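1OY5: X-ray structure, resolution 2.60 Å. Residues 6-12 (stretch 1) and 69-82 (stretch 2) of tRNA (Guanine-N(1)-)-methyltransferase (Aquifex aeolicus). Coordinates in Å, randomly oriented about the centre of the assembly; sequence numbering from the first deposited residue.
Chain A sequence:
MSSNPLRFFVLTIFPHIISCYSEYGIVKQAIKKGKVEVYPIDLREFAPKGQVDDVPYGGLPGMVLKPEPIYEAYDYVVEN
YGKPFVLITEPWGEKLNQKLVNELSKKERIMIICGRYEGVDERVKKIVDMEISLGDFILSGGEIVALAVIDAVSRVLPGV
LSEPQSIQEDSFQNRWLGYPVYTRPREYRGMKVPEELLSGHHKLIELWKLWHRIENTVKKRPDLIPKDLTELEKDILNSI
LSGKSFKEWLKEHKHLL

Stretch 1, residues 6-12: LRFFVLT
Stretch 2 69-82: PIYEAYDYVVENYG

Residues 6-12 form an extended β-strand, with phi between -53° and -163° and psi between 106° and 156°, and an α-helix, already under way before Pro69, runs through most of residues 69-82. The helix runs alongside the strand, nearly antiparallel to it: the N-to-C directions make an angle of 162°, and the axes approach to 10.0 Å. The register is set by the CA atoms of Arg7 and Tyr81 (9.0 Å apart), Phe9 and Val77 (7.8 Å), and Leu11 and Ile70 (7.4 Å). Strand alternation points Arg7, Phe9 and Leu11 toward the helix, while Leu6, Phe8, Val10 and Thr12 make no contact with it. On the helix, Ala73, Val77 and Tyr81 recur at four-residue intervals and direct their CA-to-CB bonds toward the strand; Ile70 points sideways but still reaches it.

No hydrogen bond links the stretches; apolar packing joins them, burying 321 Å² in total. Phe9, Leu11, Ile70, Ala73 and Val77 are buried, and their apolar side chains need no polar partner there; Phe9 and Leu11 have the largest areas covered by the other stretch (80 and 77 Å²). At one end Leu11 (chi1 -86°, chi2 53°) rests on the N-terminal part of stretch 2, with Leu11 CD2 3.7 Å from Ile70 CG2 and Leu11 CG 4.0 Å from Ala73 CB. Ile70 is in the m,t rotamer. The short methyl side chain of Ala73 suits a position where the helix faces the strand directly and a branched leucine fills the space between them.

Aromatic contacts dominate the centre and the other end. Phe9 (chi1 -59°, chi2 -80°) receives Val77, in the t rotamer, over one ring face: Val77 CG1 lies 3.8 Å from the Phe9 ring centroid, 10° off the normal, a CH-pi contact, and is also 3.8 Å from Phe9 CD2. Phe9 CZ reaches over one face of the Tyr81 ring, 3.6 Å from Tyr81 CG. The two rings meet obliquely, centroids 4.8 Å apart and planes at 52°. Tyr81 has chi1 -61° and chi2 -89°. At this more open margin Arg7 (m,t,t, chi4 70°) contributes its aliphatic portion, Arg7 CD lying 4.3 Å from Tyr81 CD1, while its NE is hydrogen-bonded elsewhere in the structure.

Backbone i to i+4 hydrogen bonds maintain the helix, whose periodicity places Ala73, Val77 and Tyr81 along one side; they run from Ala73 N to Pro69 O (2.8 Å) through Tyr81 N to Val77 O (2.8 Å). Asn80, which is exposed, donates from ND2 to Tyr76 O at 3.0 Å. Gly82 leaves helical geometry with phi 113° and psi 151°, where a CB would be jammed against the preceding carbonyl oxygen; glycine avoids that clash.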

# COMPACT_ATOMS: atom_id res chain seq x y z
N LEU A 6 -5.62 1.45 21.08
CA LEU A 6 -5.68 0.35 20.10
C LEU A 6 -4.28 -0.26 19.82
O LEU A 6 -3.35 0.44 19.48
CB LEU A 6 -6.33 0.80 18.79
CG LEU A 6 -6.22 -0.11 17.57
CD1 LEU A 6 -6.75 -1.42 17.82
CD2 LEU A 6 -7.00 0.46 16.42
N ARG A 7 -4.14 -1.55 20.02
CA ARG A 7 -2.85 -2.21 19.84
C ARG A 7 -2.76 -3.11 18.58
O ARG A 7 -3.65 -3.94 18.34
CB ARG A 7 -2.56 -3.08 21.06
CG ARG A 7 -2.35 -2.36 22.34
CD ARG A 7 -1.63 -3.21 23.36
NE ARG A 7 -1.26 -2.50 24.57
CZ ARG A 7 -2.12 -2.06 25.49
NH1 ARG A 7 -3.43 -2.22 25.34
NH2 ARG A 7 -1.67 -1.43 26.58
N PHE A 8 -1.71 -2.92 17.79
CA PHE A 8 -1.44 -3.72 16.61
C PHE A 8 -0.29 -4.64 16.85
O PHE A 8 0.68 -4.29 17.55
CB PHE A 8 -1.05 -2.84 15.41
CG PHE A 8 -2.20 -2.14 14.76
CD1 PHE A 8 -3.09 -2.83 13.94
CD2 PHE A 8 -2.41 -0.78 14.99
CE1 PHE A 8 -4.17 -2.17 13.35
CE2 PHE A 8 -3.49 -0.10 14.36
CZ PHE A 8 -4.36 -0.81 13.55
N PHE A 9 -0.38 -5.83 16.25
CA PHE A 9 0.68 -6.83 16.34
C PHE A 9 0.97 -7.25 14.92
O PHE A 9 0.11 -7.79 14.25
CB PHE A 9 0.21 -7.99 17.21
CG PHE A 9 -0.17 -7.58 18.57
CD1 PHE A 9 0.79 -7.37 19.53
CD2 PHE A 9 -1.48 -7.32 18.89
CE1 PHE A 9 0.44 -6.96 20.78
CE2 PHE A 9 -1.83 -6.88 20.15
CZ PHE A 9 -0.87 -6.70 21.08
N VAL A 10 2.17 -7.00 14.43
CA VAL A 10 2.43 -7.24 13.01
C VAL A 10 3.45 -8.36 12.82
O VAL A 10 4.67 -8.15 13.04
CB VAL A 10 2.94 -5.96 12.31
CG1 VAL A 10 2.92 -6.14 10.87
CG2 VAL A 10 2.11 -4.81 12.65
N LEU A 11 2.97 -9.54 12.41
CA LEU A 11 3.82 -10.70 12.18
C LEU A 11 4.51 -10.54 10.85
O LEU A 11 3.87 -10.52 9.84
CB LEU A 11 3.02 -12.00 12.15
CG LEU A 11 2.68 -12.74 13.44
CD1 LEU A 11 2.03 -11.80 14.42
CD2 LEU A 11 1.76 -13.90 13.11
N THR A 12 5.82 -10.53 10.87
CA THR A 12 6.60 -10.29 9.68
C THR A 12 8.03 -10.74 9.87
O THR A 12 8.52 -10.78 10.99
CB THR A 12 6.61 -8.80 9.36
OG1 THR A 12 7.62 -8.51 8.42
CG2 THR A 12 7.09 -8.02 10.53
N PRO A 69 5.74 -21.08 13.44
CA PRO A 69 6.18 -19.77 13.93
C PRO A 69 5.04 -18.78 14.05
O PRO A 69 4.98 -18.01 15.02
CB PRO A 69 7.22 -19.33 12.89
CG PRO A 69 7.60 -20.56 12.21
CD PRO A 69 6.40 -21.44 12.17
N ILE A 70 4.14 -18.81 13.08
CA ILE A 70 2.95 -17.96 13.17
C ILE A 70 2.04 -18.39 14.33
O ILE A 70 1.48 -17.55 15.02
CB ILE A 70 2.20 -17.97 11.84
CG1 ILE A 70 3.03 -17.24 10.78
CG2 ILE A 70 0.80 -17.33 11.99
CD1 ILE A 70 2.43 -17.38 9.43
N TYR A 71 1.88 -19.68 14.55
CA TYR A 71 1.03 -20.16 15.66
C TYR A 71 1.66 -19.81 17.02
O TYR A 71 1.00 -19.37 17.95
CB TYR A 71 0.77 -21.66 15.55
CG TYR A 71 -0.54 -21.98 14.90
CD1 TYR A 71 -1.74 -21.87 15.61
CD2 TYR A 71 -0.61 -22.38 13.58
CE1 TYR A 71 -2.96 -22.16 15.02
CE2 TYR A 71 -1.82 -22.67 12.98
CZ TYR A 71 -2.99 -22.56 13.71
OH TYR A 71 -4.18 -22.84 13.12
N GLU A 72 2.96 -20.00 17.09
CA GLU A 72 3.75 -19.61 18.26
C GLU A 72 3.59 -18.08 18.50
O GLU A 72 3.34 -17.64 19.61
CB GLU A 72 5.21 -19.95 17.98
CG GLU A 72 5.95 -20.70 19.06
CD GLU A 72 5.24 -21.94 19.50
OE1 GLU A 72 5.41 -22.98 18.83
OE2 GLU A 72 4.52 -21.87 20.52
N ALA A 73 3.75 -17.28 17.47
CA ALA A 73 3.62 -15.84 17.64
C ALA A 73 2.21 -15.46 18.14
O ALA A 73 2.05 -14.58 19.01
CB ALA A 73 3.92 -15.15 16.35
N TYR A 74 1.20 -16.09 17.54
CA TYR A 74 -0.20 -15.91 17.91
C TYR A 74 -0.36 -16.23 19.40
O TYR A 74 -0.86 -15.40 20.16
CB TYR A 74 -1.08 -16.80 17.02
CG TYR A 74 -2.56 -16.84 17.37
CD1 TYR A 74 -3.09 -17.92 18.06
CD2 TYR A 74 -3.41 -15.83 17.01
CE1 TYR A 74 -4.43 -17.99 18.39
CE2 TYR A 74 -4.76 -15.88 17.33
CZ TYR A 74 -5.25 -16.98 18.03
OH TYR A 74 -6.55 -17.07 18.41
N ASP A 75 0.09 -17.43 19.80
CA ASP A 75 0.03 -17.87 21.18
C ASP A 75 0.62 -16.83 22.11
O ASP A 75 -0.00 -16.46 23.09
CB ASP A 75 0.76 -19.20 21.38
CG ASP A 75 0.01 -20.38 20.77
OD1 ASP A 75 0.56 -21.51 20.76
OD2 ASP A 75 -1.13 -20.27 20.28
N TYR A 76 1.81 -16.36 21.79
CA TYR A 76 2.49 -15.35 22.60
C TYR A 76 1.60 -14.11 22.76
O TYR A 76 1.39 -13.66 23.87
CB TYR A 76 3.84 -15.00 21.96
CG TYR A 76 4.51 -13.72 22.42
CD1 TYR A 76 4.24 -12.52 21.79
CD2 TYR A 76 5.45 -13.73 23.42
CE1 TYR A 76 4.88 -11.36 22.17
CE2 TYR A 76 6.08 -12.59 23.82
CZ TYR A 76 5.79 -11.39 23.18
OH TYR A 76 6.40 -10.18 23.56
N VAL A 77 1.02 -13.63 21.67
CA VAL A 77 0.15 -12.45 21.72
C VAL A 77 -1.04 -12.69 22.65
O VAL A 77 -1.36 -11.84 23.51
CB VAL A 77 -0.36 -12.06 20.31
CG1 VAL A 77 -1.23 -10.84 20.37
CG2 VAL A 77 0.81 -11.80 19.34
N VAL A 78 -1.65 -13.86 22.49
CA VAL A 78 -2.81 -14.23 23.29
C VAL A 78 -2.51 -14.24 24.79
O VAL A 78 -3.27 -13.69 25.57
CB VAL A 78 -3.33 -15.63 22.87
CG1 VAL A 78 -4.35 -16.17 23.89
CG2 VAL A 78 -3.93 -15.58 21.45
N GLU A 79 -1.37 -14.86 25.17
CA GLU A 79 -0.94 -14.96 26.57
C GLU A 79 -0.56 -13.61 27.15
O GLU A 79 -1.00 -13.28 28.23
CB GLU A 79 0.26 -15.89 26.70
CG GLU A 79 0.16 -17.18 25.91
CD GLU A 79 1.25 -18.22 26.22
OE1 GLU A 79 1.50 -18.53 27.45
OE2 GLU A 79 1.84 -18.76 25.23
N ASN A 80 0.21 -12.82 26.41
CA ASN A 80 0.74 -11.55 26.91
C ASN A 80 -0.09 -10.30 26.73
O ASN A 80 0.16 -9.31 27.38
CB ASN A 80 2.11 -11.28 26.28
CG ASN A 80 3.13 -12.22 26.79
OD1 ASN A 80 3.57 -12.09 27.93
ND2 ASN A 80 3.50 -13.21 25.98
N TYR A 81 -1.06 -10.33 25.83
CA TYR A 81 -1.84 -9.12 25.58
C TYR A 81 -3.32 -9.32 25.45
O TYR A 81 -4.05 -8.38 25.54
CB TYR A 81 -1.37 -8.46 24.28
CG TYR A 81 0.06 -8.04 24.28
CD1 TYR A 81 0.43 -6.78 24.72
CD2 TYR A 81 1.05 -8.89 23.80
CE1 TYR A 81 1.76 -6.39 24.71
CE2 TYR A 81 2.36 -8.52 23.79
CZ TYR A 81 2.72 -7.27 24.26
OH TYR A 81 4.05 -6.91 24.25
N GLY A 82 -3.77 -10.53 25.22
CA GLY A 82 -5.17 -10.72 24.89
C GLY A 82 -5.29 -11.19 23.45
O GLY A 82 -4.49 -10.88 22.55